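Local coordinates for protein transcriptional regulator WhiB1 (Mycobacterium tuberculosis H37Rv, PDB 6ONO) that represses transcription in vitro and is probably redox-responsive, binding DNA as the apo-form or after nitrosylation of its [4Fe-4S] cluster, but not as the intact holo-form, at residues C46-D56 with G61-K72. Numbering follows the deposited sequence. Where two conformers were deposited one is given.
With SF4 (iron/sulfur cluster), chain E.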
ATOM      1  N   CYS A  46      -7.795  -3.797  12.689  1.00 28.59           N
ATOM      2  CA  CYS A  46      -7.191  -3.459  11.403  1.00 24.94           C
ATOM      3  C   CYS A  46      -8.024  -2.417  10.663  1.00 23.53           C
ATOM      4  O   CYS A  46      -7.493  -1.409  10.181  1.00 22.66           O
ATOM      5  CB  CYS A  46      -7.027  -4.718  10.553  1.00 23.81           C
ATOM      6  SG  CYS A  46      -6.200  -4.429   8.986  1.00 21.70           S
ATOM      7  N   LEU A  47      -9.335  -2.659  10.541  1.00 23.83           N
ATOM      8  CA  LEU A  47     -10.194  -1.707   9.847  1.00 21.98           C
ATOM      9  C   LEU A  47     -10.162  -0.351  10.527  1.00 23.71           C
ATOM     10  O   LEU A  47     -10.075   0.683   9.858  1.00 23.20           O
ATOM     11  CB  LEU A  47     -11.638  -2.222   9.786  1.00 22.21           C
ATOM     12  CG  LEU A  47     -12.608  -1.225   9.141  1.00 22.12           C
ATOM     13  CD1 LEU A  47     -12.242  -0.951   7.683  1.00 20.11           C
ATOM     14  CD2 LEU A  47     -14.033  -1.736   9.242  1.00 23.03           C
ATOM     15  N   SER A  48     -10.267  -0.334  11.858  1.00 27.45           N
ATOM     16  CA  SER A  48     -10.235   0.925  12.592  0.65 29.54           C
ATOM     17  C   SER A  48      -8.958   1.700  12.283  1.00 31.49           C
ATOM     18  O   SER A  48      -9.006   2.899  11.993  1.00 30.44           O
ATOM     19  CB  SER A  48     -10.351   0.658  14.095  0.65 34.91           C
ATOM     20  OG  SER A  48     -11.366  -0.294  14.371  0.65 36.41           O
ATOM     21  N   TRP A  49      -7.809   1.029  12.340  1.00 31.23           N
ATOM     22  CA  TRP A  49      -6.554   1.725  12.069  1.00 30.41           C
ATOM     23  C   TRP A  49      -6.489   2.225  10.629  1.00 29.35           C
ATOM     24  O   TRP A  49      -6.054   3.358  10.381  1.00 27.20           O
ATOM     25  CB  TRP A  49      -5.377   0.808  12.365  1.00 33.26           C
ATOM     26  CG  TRP A  49      -4.084   1.525  12.399  1.00 32.66           C
ATOM     27  CD1 TRP A  49      -3.506   2.129  13.478  1.00 37.06           C
ATOM     28  CD2 TRP A  49      -3.193   1.725  11.302  1.00 30.46           C
ATOM     29  NE1 TRP A  49      -2.307   2.690  13.121  1.00 33.88           N
ATOM     30  CE2 TRP A  49      -2.089   2.451  11.789  1.00 32.93           C
ATOM     31  CE3 TRP A  49      -3.215   1.351   9.951  1.00 25.87           C
ATOM     32  CZ2 TRP A  49      -1.017   2.818  10.976  1.00 32.29           C
ATOM     33  CZ3 TRP A  49      -2.149   1.713   9.151  1.00 25.68           C
ATOM     34  CH2 TRP A  49      -1.071   2.440   9.660  1.00 29.60           C
ATOM     35  N   ALA A  50      -6.934   1.405   9.671  1.00 25.34           N
ATOM     36  CA  ALA A  50      -6.925   1.833   8.274  1.00 25.95           C
ATOM     37  C   ALA A  50      -7.790   3.067   8.069  1.00 26.71           C
ATOM     38  O   ALA A  50      -7.385   4.005   7.371  1.00 26.05           O
ATOM     39  CB  ALA A  50      -7.394   0.698   7.365  1.00 22.75           C
ATOM     40  N   LEU A  51      -8.992   3.081   8.664  1.00 23.93           N
ATOM     41  CA  LEU A  51      -9.874   4.239   8.538  1.00 25.24           C
ATOM     42  C   LEU A  51      -9.289   5.452   9.246  1.00 28.68           C
ATOM     43  O   LEU A  51      -9.276   6.555   8.687  1.00 28.34           O
ATOM     44  CB  LEU A  51     -11.261   3.926   9.093  1.00 26.14           C
ATOM     45  CG  LEU A  51     -12.091   2.866   8.360  1.00 24.64           C
ATOM     46  CD1 LEU A  51     -13.370   2.613   9.111  1.00 26.08           C
ATOM     47  CD2 LEU A  51     -12.382   3.260   6.915  1.00 23.53           C
ATOM     48  N   ASN A  52      -8.773   5.271  10.465  1.00 34.18           N
ATOM     49  CA  ASN A  52      -8.322   6.426  11.228  1.00 37.09           C
ATOM     50  C   ASN A  52      -7.071   7.042  10.623  1.00 40.34           C
ATOM     51  O   ASN A  52      -6.884   8.261  10.710  1.00 41.88           O
ATOM     52  CB  ASN A  52      -8.077   6.056  12.693  1.00 43.21           C
ATOM     53  CG  ASN A  52      -9.370   5.870  13.478  1.00 51.74           C
ATOM     54  OD1 ASN A  52     -10.401   6.467  13.154  1.00 48.39           O
ATOM     55  ND2 ASN A  52      -9.316   5.054  14.529  1.00 53.83           N
ATOM     56  N   THR A  53      -6.217   6.240   9.987  1.00 34.77           N
ATOM     57  CA  THR A  53      -5.026   6.799   9.362  1.00 34.38           C
ATOM     58  C   THR A  53      -5.211   7.110   7.879  1.00 30.16           C
ATOM     59  O   THR A  53      -4.319   7.714   7.280  1.00 31.71           O
ATOM     60  CB  THR A  53      -3.829   5.844   9.537  1.00 31.82           C
ATOM     61  OG1 THR A  53      -4.106   4.614   8.861  1.00 32.30           O
ATOM     62  CG2 THR A  53      -3.574   5.557  11.013  1.00 34.24           C
ATOM     63  N   GLY A  54      -6.346   6.767   7.285  1.00 37.19           N
ATOM     64  CA  GLY A  54      -6.588   7.169   5.913  1.00 39.26           C
ATOM     65  C   GLY A  54      -5.835   6.351   4.887  1.00 37.10           C
ATOM     66  O   GLY A  54      -5.314   6.909   3.911  1.00 37.03           O
ATOM     67  N   GLN A  55      -5.717   5.048   5.103  1.00 28.40           N
ATOM     68  CA  GLN A  55      -5.074   4.168   4.130  1.00 28.42           C
ATOM     69  C   GLN A  55      -5.987   4.019   2.920  1.00 25.57           C
ATOM     70  O   GLN A  55      -7.020   3.349   2.990  1.00 28.98           O
ATOM     71  CB  GLN A  55      -4.770   2.820   4.771  1.00 23.22           C
ATOM     72  CG  GLN A  55      -3.889   2.911   6.021  1.00 29.29           C
ATOM     73  CD  GLN A  55      -2.564   3.628   5.793  1.00 29.46           C
ATOM     74  OE1 GLN A  55      -1.946   3.504   4.732  1.00 31.77           O
ATOM     75  NE2 GLN A  55      -2.110   4.372   6.801  1.00 29.97           N
ATOM     76  N   ASP A  56      -5.621   4.656   1.807  1.00 26.60           N
ATOM     77  CA  ASP A  56      -6.540   4.712   0.674  1.00 28.63           C
ATOM     78  C   ASP A  56      -6.454   3.478  -0.220  1.00 27.92           C
ATOM     79  O   ASP A  56      -7.461   3.096  -0.817  1.00 32.86           O
ATOM     80  CB  ASP A  56      -6.273   5.967  -0.153  1.00 32.92           C
ATOM     81  CG  ASP A  56      -6.895   7.201   0.453  1.00 51.50           C
ATOM     82  OD1 ASP A  56      -7.575   7.069   1.496  1.00 56.39           O
ATOM     83  OD2 ASP A  56      -6.708   8.298  -0.115  1.00 72.43           O
ATOM     84  N   GLY A  61      -8.901  -4.876   6.978  1.00 19.42           N
ATOM     85  CA  GLY A  61     -10.006  -5.153   7.878  1.00 20.20           C
ATOM     86  C   GLY A  61     -11.241  -5.728   7.211  1.00 21.39           C
ATOM     87  O   GLY A  61     -12.366  -5.458   7.638  1.00 21.24           O
ATOM     88  N   GLY A  62     -11.044  -6.519   6.162  1.00 16.88           N
ATOM     89  CA  GLY A  62     -12.158  -7.107   5.441  1.00 16.78           C
ATOM     90  C   GLY A  62     -12.907  -6.175   4.516  1.00 16.30           C
ATOM     91  O   GLY A  62     -13.990  -6.547   4.058  1.00 16.80           O
HETATM   92  N   MSE A  63     -12.383  -4.975   4.246  1.00 17.21           N
HETATM   93  CA  MSE A  63     -13.000  -4.029   3.304  1.00 18.67           C
HETATM   94  C   MSE A  63     -12.029  -3.656   2.170  1.00 18.70           C
HETATM   95  O   MSE A  63     -10.836  -3.455   2.415  1.00 16.85           O
HETATM   96  CB  MSE A  63     -13.440  -2.731   4.006  1.00 18.28           C
HETATM   97  CG  MSE A  63     -14.394  -2.883   5.179  1.00 24.01           C
HETATM   98 SE   MSE A  63     -15.371  -1.206   5.431  0.54 22.71          SE
HETATM   99  CE  MSE A  63     -16.642  -1.369   3.985  1.00 30.67           C
ATOM    100  N   SER A  64     -12.550  -3.523   0.951  1.00 15.94           N
ATOM    101  CA  SER A  64     -11.754  -3.071  -0.175  1.00 15.88           C
ATOM    102  C   SER A  64     -11.571  -1.562  -0.110  1.00 16.44           C
ATOM    103  O   SER A  64     -12.231  -0.860   0.663  1.00 17.13           O
ATOM    104  CB  SER A  64     -12.411  -3.451  -1.505  1.00 16.52           C
ATOM    105  OG  SER A  64     -13.534  -2.632  -1.752  1.00 18.19           O
ATOM    106  N   GLU A  65     -10.658  -1.054  -0.934  1.00 17.63           N
ATOM    107  CA  GLU A  65     -10.385   0.374  -0.874  1.00 22.39           C
ATOM    108  C   GLU A  65     -11.592   1.185  -1.338  1.00 27.41           C
ATOM    109  O   GLU A  65     -11.893   2.231  -0.756  1.00 23.97           O
ATOM    110  CB  GLU A  65      -9.144   0.729  -1.696  1.00 24.00           C
ATOM    111  CG  GLU A  65      -9.359   0.850  -3.178  1.00 23.06           C
ATOM    112  CD  GLU A  65      -8.114   1.269  -3.913  1.00 43.00           C
ATOM    113  OE1 GLU A  65      -7.199   0.430  -4.038  1.00 25.10           O
ATOM    114  OE2 GLU A  65      -8.054   2.438  -4.359  1.00 28.11           O
ATOM    115  N   ASP A  66     -12.324   0.711  -2.356  1.00 21.33           N
ATOM    116  CA  ASP A  66     -13.514   1.448  -2.783  1.00 27.05           C
ATOM    117  C   ASP A  66     -14.580   1.469  -1.688  1.00 23.38           C
ATOM    118  O   ASP A  66     -15.261   2.482  -1.493  1.00 26.43           O
ATOM    119  CB  ASP A  66     -14.082   0.866  -4.080  1.00 29.45           C
ATOM    120  CG  ASP A  66     -13.234   1.217  -5.303  1.00 34.68           C
ATOM    121  OD1 ASP A  66     -12.514   2.236  -5.259  1.00 55.70           O
ATOM    122  OD2 ASP A  66     -13.310   0.493  -6.318  1.00 41.10           O
ATOM    123  N   GLU A  67     -14.721   0.371  -0.948  1.00 25.80           N
ATOM    124  CA  GLU A  67     -15.688   0.331   0.142  1.00 24.70           C
ATOM    125  C   GLU A  67     -15.314   1.311   1.253  1.00 24.21           C
ATOM    126  O   GLU A  67     -16.162   2.075   1.747  1.00 27.24           O
ATOM    127  CB  GLU A  67     -15.785  -1.103   0.682  1.00 22.72           C
ATOM    128  CG  GLU A  67     -16.502  -2.065  -0.262  1.00 24.91           C
ATOM    129  CD  GLU A  67     -16.372  -3.538   0.133  1.00 28.90           C
ATOM    130  OE1 GLU A  67     -15.440  -3.919   0.871  1.00 22.98           O
ATOM    131  OE2 GLU A  67     -17.231  -4.333  -0.293  1.00 29.19           O
ATOM    132  N   ARG A  68     -14.040   1.316   1.662  1.00 19.59           N
ATOM    133  CA  ARG A  68     -13.636   2.268   2.692  1.00 20.30           C
ATOM    134  C   ARG A  68     -13.792   3.695   2.194  1.00 22.10           C
ATOM    135  O   ARG A  68     -14.190   4.587   2.949  1.00 23.76           O
ATOM    136  CB  ARG A  68     -12.189   1.996   3.133  1.00 19.00           C
ATOM    137  CG  ARG A  68     -11.996   0.594   3.729  1.00 17.78           C
ATOM    138  CD  ARG A  68     -10.712   0.495   4.545  1.00 17.46           C
ATOM    139  NE  ARG A  68      -9.566   0.999   3.789  1.00 17.10           N
ATOM    140  CZ  ARG A  68      -8.938   0.324   2.832  1.00 16.09           C
ATOM    141  NH1 ARG A  68      -9.348  -0.887   2.513  1.00 15.25           N
ATOM    142  NH2 ARG A  68      -7.901   0.878   2.192  1.00 16.28           N
ATOM    143  N   ARG A  69     -13.483   3.934   0.917  1.00 24.60           N
ATOM    144  CA  ARG A  69     -13.600   5.282   0.367  1.00 26.73           C
ATOM    145  C   ARG A  69     -15.043   5.757   0.367  1.00 30.60           C
ATOM    146  O   ARG A  69     -15.332   6.914   0.706  1.00 30.88           O
ATOM    147  CB  ARG A  69     -13.031   5.314  -1.047  1.00 30.75           C
ATOM    148  CG  ARG A  69     -13.129   6.662  -1.702  1.00 37.60           C
ATOM    149  CD  ARG A  69     -12.311   6.708  -2.978  1.00 49.01           C
ATOM    150  NE  ARG A  69     -10.906   6.367  -2.754  1.00 41.85           N
ATOM    151  CZ  ARG A  69     -10.324   5.265  -3.218  1.00 38.31           C
ATOM    152  NH1 ARG A  69     -11.026   4.397  -3.933  1.00 44.07           N
ATOM    153  NH2 ARG A  69      -9.041   5.037  -2.975  1.00 32.36           N
ATOM    154  N   ALA A  70     -15.971   4.875   0.005  1.00 32.87           N
ATOM    155  CA  ALA A  70     -17.370   5.266   0.052  1.00 40.53           C
ATOM    156  C   ALA A  70     -17.802   5.553   1.479  1.00 34.08           C
ATOM    157  O   ALA A  70     -18.707   6.363   1.701  1.00 36.20           O
ATOM    158  CB  ALA A  70     -18.246   4.178  -0.570  1.00 31.78           C
ATOM    159  N   LEU A  71     -17.158   4.913   2.463  1.00 35.04           N
ATOM    160  CA  LEU A  71     -17.512   5.203   3.854  1.00 34.47           C
ATOM    161  C   LEU A  71     -17.181   6.645   4.241  1.00 41.43           C
ATOM    162  O   LEU A  71     -17.932   7.276   4.994  1.00 54.41           O
ATOM    163  CB  LEU A  71     -16.814   4.211   4.782  1.00 38.72           C
ATOM    164  CG  LEU A  71     -17.340   3.919   6.184  1.00 40.52           C
ATOM    165  CD1 LEU A  71     -18.877   3.765   6.261  1.00 35.98           C
ATOM    166  CD2 LEU A  71     -16.657   2.651   6.651  1.00 37.26           C
ATOM    167  N   LYS A  72     -16.067   7.194   3.744  1.00 44.69           N
ATOM    168  CA  LYS A  72     -15.663   8.565   4.088  1.00 52.33           C
ATOM    169  C   LYS A  72     -15.988   9.523   2.943  1.00 47.67           C
ATOM    170  O   LYS A  72     -15.113   9.937   2.184  1.00 67.29           O
ATOM    171  CB  LYS A  72     -14.181   8.634   4.424  1.00 50.32           C
ATOM    172  CG  LYS A  72     -13.694   7.676   5.471  1.00 51.44           C
ATOM    173  CD  LYS A  72     -12.222   7.940   5.660  1.00 58.20           C
ATOM    174  CE  LYS A  72     -11.676   7.306   6.901  1.00 58.94           C
ATOM    175  NZ  LYS A  72     -10.286   7.788   7.120  1.00 59.37           N
TER
HETATM  176 FE1  SF4 E 101      -4.434  -8.586   7.647  1.00 25.40          FE
HETATM  177 FE2  SF4 E 101      -7.057  -8.574   6.927  1.00 21.46          FE
HETATM  178 FE3  SF4 E 101      -6.094  -6.634   8.610  1.00 23.82          FE
HETATM  179 FE4  SF4 E 101      -6.319  -9.199   9.495  1.00 27.11          FE
HETATM  180  S1  SF4 E 101      -8.013  -7.845   8.848  1.00 26.48           S
HETATM  181  S2  SF4 E 101      -4.556  -7.813   9.792  1.00 25.45           S
HETATM  182  S3  SF4 E 101      -5.849 -10.360   7.587  1.00 25.14           S
HETATM  183  S4  SF4 E 101      -5.480  -6.972   6.435  1.00 22.92           S
HETATM  184  O   HOH W   1      -9.281   3.635   4.826  1.00 17.06           O
HETATM  185  O   HOH W   2      -9.924   3.514   0.594  1.00 25.12           O
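Arg68 reaches from helix 65-71 to the loop that follows helix 43-53, where its NH2 donates to Gln55 O at 2.7 Å with a nearly straight N-H...O angle of 175°. The oxygen lies in the guanidinium plane, yet the donor stands above the plane of the Gln55 carbonyl. Just before it Gly54, with positive phi, is the C-prime residue of a Schellman motif ending the helix. A bend at chi3 (-50°) turns the guanidinium toward this loop, while a water bridges its NE to the same Gln55 O. NH1 also bonds Gly58 O, in the loop joining the two segments. The aliphatic part of the arginine serves as an apolar surface: the Leu51 side chain runs obliquely across it, with CD2 4.0 Å from Arg68 CB, and Leu47 CD1 lies 3.8 Å from Arg68 CD. With CG anti to the backbone N (chi1 177°), Leu47 also places CD1 3.8 Å from CG of selenomethionine Met63. Against the backbone of Leu47, Gly61 brings its CA to 3.7 Å from Leu47 N and borders the iron-sulfur cluster, whose iron FE3 is bound by Cys46 SG at 2.2 Å. One buried arginine thus combines apolar packing with hydrogen bonding to backbone carbonyls, tying the C-terminal helix to the cluster-bearing helix.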